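PDB 3SDO: nitrilotriacetate monooxygenase from Burkholderia pseudomallei, which probably acts as a flavin-dependent monooxygenase, using FMN and molecular oxygen to oxidise its substrate. Local coordinates for residues E134-G137 and K138-R142; H147-R150 and Y151-A154; I226-A229 and G230-A233. All coordinates share one frame; numbering follows the deposited sequence.

Contact 1: E134-G137 and K138-R142; sequences EGTG and KNYGR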
loop_
_atom_site.group_PDB
_atom_site.type_symbol
_atom_site.label_atom_id
_atom_site.label_comp_id
_atom_site.label_asym_id
_atom_site.label_seq_id
_atom_site.Cartn_x
_atom_site.Cartn_y
_atom_site.Cartn_z
ATOM N N GLU A 134 -6.303 15.343 14.048
ATOM C CA GLU A 134 -5.816 16.712 14.114
ATOM C C GLU A 134 -4.288 16.696 14.146
ATOM O O GLU A 134 -3.698 15.978 14.959
ATOM C CB GLU A 134 -6.367 17.463 15.349
ATOM C CG GLU A 134 -6.413 18.988 15.148
ATOM C CD GLU A 134 -6.444 19.796 16.434
ATOM O OE1 GLU A 134 -6.448 19.210 17.546
ATOM O OE2 GLU A 134 -6.470 21.050 16.324
ATOM N N GLY A 135 -3.667 17.474 13.255
ATOM C CA GLY A 135 -2.208 17.511 13.116
ATOM C C GLY A 135 -1.657 16.819 11.868
ATOM O O GLY A 135 -0.533 17.094 11.451
ATOM N N THR A 136 -2.431 15.908 11.273
ATOM C CA THR A 136 -2.003 15.174 10.084
ATOM C C THR A 136 -1.458 16.072 8.987
ATOM O O THR A 136 -0.462 15.746 8.364
ATOM C CB THR A 136 -3.152 14.312 9.507
ATOM O OG1 THR A 136 -3.679 13.481 10.551
ATOM C CG2 THR A 136 -2.651 13.404 8.325
ATOM N N GLY A 137 -2.123 17.203 8.765
ATOM C CA GLY A 137 -1.726 18.178 7.756
ATOM C C GLY A 137 -0.295 18.669 7.884
ATOM O O GLY A 137 0.315 19.059 6.900
ATOM N N LYS A 138 0.244 18.607 9.099
ATOM C CA LYS A 138 1.638 18.943 9.364
ATOM C C LYS A 138 2.642 18.014 8.656
ATOM O O LYS A 138 3.812 18.381 8.508
ATOM C CB LYS A 138 1.917 18.957 10.890
ATOM C CG LYS A 138 1.277 20.119 11.618
ATOM C CD LYS A 138 1.268 19.916 13.137
ATOM C CE LYS A 138 1.031 21.233 13.852
ATOM N NZ LYS A 138 0.370 21.056 15.166
ATOM N N ASN A 139 2.193 16.825 8.246
ATOM C CA ASN A 139 3.036 15.911 7.470
ATOM C C ASN A 139 2.922 16.080 5.960
ATOM O O ASN A 139 3.552 15.330 5.211
ATOM C CB ASN A 139 2.766 14.457 7.885
ATOM C CG ASN A 139 3.305 14.163 9.252
ATOM O OD1 ASN A 139 4.274 14.791 9.665
ATOM N ND2 ASN A 139 2.694 13.218 9.967
ATOM N N TYR A 140 2.154 17.087 5.528
ATOM C CA TYR A 140 1.837 17.295 4.122
ATOM C C TYR A 140 1.857 18.780 3.715
ATOM O O TYR A 140 1.266 19.155 2.702
ATOM C CB TYR A 140 0.460 16.671 3.792
ATOM C CG TYR A 140 0.393 15.184 3.992
ATOM C CD1 TYR A 140 0.796 14.301 2.989
ATOM C CD2 TYR A 140 -0.025 14.644 5.195
ATOM C CE1 TYR A 140 0.734 12.925 3.184
ATOM C CE2 TYR A 140 -0.091 13.275 5.394
ATOM C CZ TYR A 140 0.290 12.412 4.387
ATOM O OH TYR A 140 0.218 11.028 4.605
ATOM N N GLY A 141 2.552 19.616 4.489
ATOM C CA GLY A 141 2.672 21.027 4.185
ATOM C C GLY A 141 1.397 21.832 4.313
ATOM O O GLY A 141 1.280 22.906 3.713
ATOM N N ARG A 142 0.453 21.334 5.112
ATOM C CA ARG A 142 -0.830 21.999 5.321
ATOM C C ARG A 142 -1.181 21.927 6.804
ATOM O O ARG A 142 -2.135 21.263 7.184
ATOM C CB ARG A 142 -1.915 21.368 4.425
ATOM C CG ARG A 142 -1.785 21.786 2.951
ATOM C CD ARG A 142 -2.752 21.063 2.028
ATOM N NE ARG A 142 -2.202 19.825 1.470
ATOM C CZ ARG A 142 -2.909 18.922 0.792
ATOM N NH1 ARG A 142 -4.213 19.098 0.574
ATOM N NH2 ARG A 142 -2.313 17.830 0.326
#

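Contact 2: H147-R150 and Y151-A154; sequences HAQR and YAIA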
loop_
_atom_site.group_PDB
_atom_site.type_symbol
_atom_site.label_atom_id
_atom_site.label_comp_id
_atom_site.label_asym_id
_atom_site.label_seq_id
_atom_site.Cartn_x
_atom_site.Cartn_y
_atom_site.Cartn_z
ATOM N N HIS A 147 -11.295 22.962 7.585
ATOM C CA HIS A 147 -12.244 21.890 7.884
ATOM C C HIS A 147 -13.557 22.051 7.128
ATOM O O HIS A 147 -14.174 21.057 6.755
ATOM C CB HIS A 147 -12.506 21.795 9.393
ATOM C CG HIS A 147 -11.324 21.317 10.180
ATOM N ND1 HIS A 147 -10.434 20.379 9.693
ATOM C CD2 HIS A 147 -10.897 21.629 11.428
ATOM C CE1 HIS A 147 -9.501 20.151 10.602
ATOM N NE2 HIS A 147 -9.759 20.896 11.663
ATOM N N ALA A 148 -13.956 23.294 6.870
ATOM C CA ALA A 148 -15.239 23.575 6.224
ATOM C C ALA A 148 -15.329 22.988 4.817
ATOM O O ALA A 148 -16.432 22.752 4.321
ATOM C CB ALA A 148 -15.506 25.095 6.188
ATOM N N GLN A 149 -14.178 22.768 4.176
ATOM C CA GLN A 149 -14.143 22.256 2.810
ATOM C C GLN A 149 -13.858 20.769 2.733
ATOM O O GLN A 149 -13.795 20.228 1.632
ATOM C CB GLN A 149 -13.093 23.016 1.990
ATOM C CG GLN A 149 -13.373 24.510 1.887
ATOM C CD GLN A 149 -14.730 24.808 1.260
ATOM O OE1 GLN A 149 -15.096 24.223 0.237
ATOM N NE2 GLN A 149 -15.490 25.712 1.883
ATOM N N ARG A 150 -13.696 20.101 3.874
ATOM C CA ARG A 150 -13.239 18.706 3.854
ATOM C C ARG A 150 -14.224 17.769 3.139
ATOM O O ARG A 150 -13.788 16.818 2.493
ATOM C CB ARG A 150 -12.870 18.185 5.253
ATOM C CG ARG A 150 -14.027 17.902 6.209
ATOM C CD ARG A 150 -13.518 17.577 7.645
ATOM N NE ARG A 150 -14.612 17.280 8.585
ATOM C CZ ARG A 150 -15.369 18.190 9.211
ATOM N NH1 ARG A 150 -15.185 19.496 9.024
ATOM N NH2 ARG A 150 -16.340 17.791 10.032
ATOM N N TYR A 151 -15.525 18.059 3.200
ATOM C CA TYR A 151 -16.515 17.241 2.490
ATOM C C TYR A 151 -16.576 17.525 0.991
ATOM O O TYR A 151 -16.681 16.601 0.188
ATOM C CB TYR A 151 -17.898 17.360 3.133
ATOM C CG TYR A 151 -17.902 16.798 4.535
ATOM C CD1 TYR A 151 -17.909 15.426 4.758
ATOM C CD2 TYR A 151 -17.855 17.643 5.638
ATOM C CE1 TYR A 151 -17.904 14.908 6.065
ATOM C CE2 TYR A 151 -17.844 17.143 6.934
ATOM C CZ TYR A 151 -17.868 15.780 7.136
ATOM O OH TYR A 151 -17.859 15.311 8.429
ATOM N N ALA A 152 -16.511 18.796 0.621
ATOM C CA ALA A 152 -16.472 19.187 -0.793
ATOM C C ALA A 152 -15.232 18.568 -1.466
ATOM O O ALA A 152 -15.332 18.006 -2.564
ATOM C CB ALA A 152 -16.473 20.716 -0.943
ATOM N N ILE A 153 -14.087 18.652 -0.794
ATOM C CA ILE A 153 -12.841 18.059 -1.291
ATOM C C ILE A 153 -12.999 16.556 -1.504
ATOM O O ILE A 153 -12.630 16.035 -2.551
ATOM C CB ILE A 153 -11.645 18.343 -0.312
ATOM C CG1 ILE A 153 -11.235 19.818 -0.378
ATOM C CG2 ILE A 153 -10.422 17.461 -0.597
ATOM C CD1 ILE A 153 -10.207 20.207 0.713
ATOM N N ALA A 154 -13.548 15.878 -0.501
ATOM C CA ALA A 154 -13.738 14.435 -0.529
ATOM C C ALA A 154 -14.716 13.998 -1.632
ATOM O O ALA A 154 -14.507 12.988 -2.298
ATOM C CB ALA A 154 -14.231 13.951 0.842
#

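Contact 3: I226-A229 and G230-A233; sequences IDLA and GRSA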
loop_
_atom_site.group_PDB
_atom_site.type_symbol
_atom_site.label_atom_id
_atom_site.label_comp_id
_atom_site.label_asym_id
_atom_site.label_seq_id
_atom_site.Cartn_x
_atom_site.Cartn_y
_atom_site.Cartn_z
ATOM N N ILE A 226 -23.090 12.005 6.755
ATOM C CA ILE A 226 -24.194 11.102 6.416
ATOM C C ILE A 226 -24.667 11.344 4.988
ATOM O O ILE A 226 -24.929 10.413 4.232
ATOM C CB ILE A 226 -25.346 11.242 7.427
ATOM C CG1 ILE A 226 -24.915 10.629 8.753
ATOM C CG2 ILE A 226 -26.630 10.543 6.937
ATOM C CD1 ILE A 226 -25.845 10.935 9.926
ATOM N N ASP A 227 -24.751 12.611 4.611
ATOM C CA ASP A 227 -25.164 12.957 3.276
ATOM C C ASP A 227 -24.167 12.473 2.209
ATOM O O ASP A 227 -24.557 11.959 1.156
ATOM C CB ASP A 227 -25.342 14.465 3.165
ATOM C CG ASP A 227 -26.178 14.847 1.975
ATOM O OD1 ASP A 227 -27.318 14.329 1.863
ATOM O OD2 ASP A 227 -25.686 15.645 1.154
ATOM N N LEU A 228 -22.879 12.654 2.464
ATOM C CA LEU A 228 -21.887 12.125 1.540
ATOM C C LEU A 228 -22.048 10.613 1.435
ATOM O O LEU A 228 -21.998 10.078 0.339
ATOM C CB LEU A 228 -20.463 12.492 1.973
ATOM C CG LEU A 228 -19.338 12.039 1.046
ATOM C CD1 LEU A 228 -19.515 12.547 -0.353
ATOM C CD2 LEU A 228 -17.979 12.470 1.638
ATOM N N ALA A 229 -22.258 9.932 2.560
ATOM C CA ALA A 229 -22.409 8.458 2.541
ATOM C C ALA A 229 -23.594 8.031 1.678
ATOM O O ALA A 229 -23.489 7.112 0.864
ATOM C CB ALA A 229 -22.547 7.898 3.965
ATOM N N GLY A 230 -24.728 8.702 1.871
ATOM C CA GLY A 230 -25.941 8.453 1.076
ATOM C C GLY A 230 -25.755 8.671 -0.418
ATOM O O GLY A 230 -26.289 7.905 -1.231
ATOM N N ARG A 231 -24.974 9.690 -0.783
ATOM C CA ARG A 231 -24.722 10.002 -2.186
ATOM C C ARG A 231 -23.666 9.121 -2.835
ATOM O O ARG A 231 -23.649 9.009 -4.064
ATOM C CB ARG A 231 -24.260 11.443 -2.337
ATOM C CG ARG A 231 -25.387 12.456 -2.149
ATOM C CD ARG A 231 -24.852 13.816 -1.763
ATOM N NE ARG A 231 -23.711 14.206 -2.586
ATOM C CZ ARG A 231 -22.636 14.868 -2.138
ATOM N NH1 ARG A 231 -22.511 15.228 -0.855
ATOM N NH2 ARG A 231 -21.664 15.177 -2.986
ATOM N N SER A 232 -22.769 8.524 -2.036
ATOM C CA SER A 232 -21.565 7.893 -2.635
ATOM C C SER A 232 -21.015 6.615 -1.981
ATOM O O SER A 232 -20.147 5.977 -2.561
ATOM C CB SER A 232 -20.427 8.927 -2.754
ATOM O OG SER A 232 -19.898 9.276 -1.463
ATOM N N ALA A 233 -21.510 6.206 -0.819
ATOM C CA ALA A 233 -20.971 4.984 -0.189
ATOM C C ALA A 233 -21.724 3.720 -0.612
ATOM O O ALA A 233 -22.938 3.760 -0.820
ATOM C CB ALA A 233 -20.997 5.126 1.313
#

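Contact 1: E134-G137 and K138-R142
Gly135, Thr136 and Gly137 hand their carbonyls to the backbone N-H groups of Lys138, Asn139 and Tyr140, a run of i to i+3 bonds that winds one short 3-10 turn. Gly137 O is gripped twice: Tyr140 N lies 3.0 Å from it and Arg142 N 2.9 Å, and the two donors arrive from opposite faces of the carbonyl plane. The second bond folds the chain back after Gly141, whose positive phi turns the backbone, and brings Arg142 O to within 3.2 Å of Gly137 CA in a close CA-H...O contact. Among the side chains, Thr136 and Tyr140 run alongside each other in the same direction. Thr136 CG2, set anti to the backbone N, rests 3.9 Å from Tyr140 CE2, while Thr136 O lies at the ring edge, 3.4 Å from Tyr140 CD2. The extended Lys138 chain leads away from the turn, its first carbons lying against Gly135 O, with CB at 3.1 Å. The turn belongs to the long connection between strand 124-129 and helix 150-165. Tyr140 stacks on Tyr103 and its OH bonds to Asn108 OD1 of the second subunit; Asn139 bonds through ND2 to Ala63 O and through OD1 to Gly202 N of that subunit, so the turn lies at the subunit interface beside the loop following strand 56-59.

Contact 2: H147-R150 and Y151-A154
The close-packed part is the pair Arg150 and Tyr151, whose side chains leave the start of the helix side by side and pointing the same way. Arg150 CG takes the crowded position between its backbone N and carbonyl carbon (chi1 73°), and the chain then runs extended to NE. This lays CG over one face of the Tyr151 ring, 4.2 Å from the ring centroid, as a CH-pi contact. Further out the guanidinium turns one of its own faces to Tyr151 CE2, with CZ 3.5 Å from that carbon; the two planes stand 51° apart, so this is no parallel stack. Arg150 NH1 bonds to His147 O at 2.9 Å, which restrains the guanidinium; Arg150 N is a second donor to that oxygen, from the other face of its plane. In the backbone the first helical turn closes regularly, Ile153 N meeting Gln149 O at 2.9 Å. The looser side is that of Gln149 and exposed Ala152, where Gln149 OE1 and Ala152 CB come no nearer than 3.9 Å. The bond from Arg150 NH2 to Tyr151 OH is weak; the hydroxyl has its stronger partner in Ser222 OG. Since His147, Tyr151 and Ser222 are all predicted to bind FMN, the arginine that covers one face of the tyrosine ring probably adds positive charge beside a flavin site.

Contact 3: I226-A229 and G230-A233
Arg231 folds back over the turn of helix that precedes it, towards Asp227 and Leu228. Its CB lies 3.5 Å from Asp227 O, and CG stays close to the same carbonyl oxygen, which also accepts the backbone N-H of Arg231. CD touches both Asp227 O and Asp227 OD2, each at 3.5 Å. There the chain bends (chi3 45°), and NH1 ends 3.8 Å from Asp227 OD2, a long salt bridge with the carboxylate and guanidinium planes 43° apart. Leu228 CD1 lies over one face of the guanidinium. Next along, Ser232 OG donates to Leu228 O at 2.9 Å, from above the carbonyl plane, and also bonds to Gln218 NE2 of the strand leading into this helix. The bonds of Ser232 N to Leu228 O and Ala229 O are both weak, whereas Ala233 N reaches Ala229 O at 2.8 Å, with Ala229 CB and Ala233 CB in apolar contact. The stretch lies late in helix 223-232, before strand 235-238, and belongs to a beta-alpha-beta unit, strand 215-218, helix 223-232 and strand 235-238, of the TIM-barrel fold shared by luciferase-like monooxygenases.

From the N terminus the three local contacts follow in series, none enclosing or crossing another. Contact 1 closes a turn within the long connection leaving strand 124-129 and faces the second subunit. Contact 2, its centre about 15 Å on, ends that connection by starting helix 150-165; the two come within about 5 Å without touching. Strand 215-218 then leads to helix 223-232, whose later turns form contact 3, about 13 Å from contact 2 between centres. Leu228 CD2 packs 4.1 Å from Ala154 CB, joining the two helices on the outside of the barrel, whereas contact 1 stays about 15 Å from contact 3 at the nearest atoms.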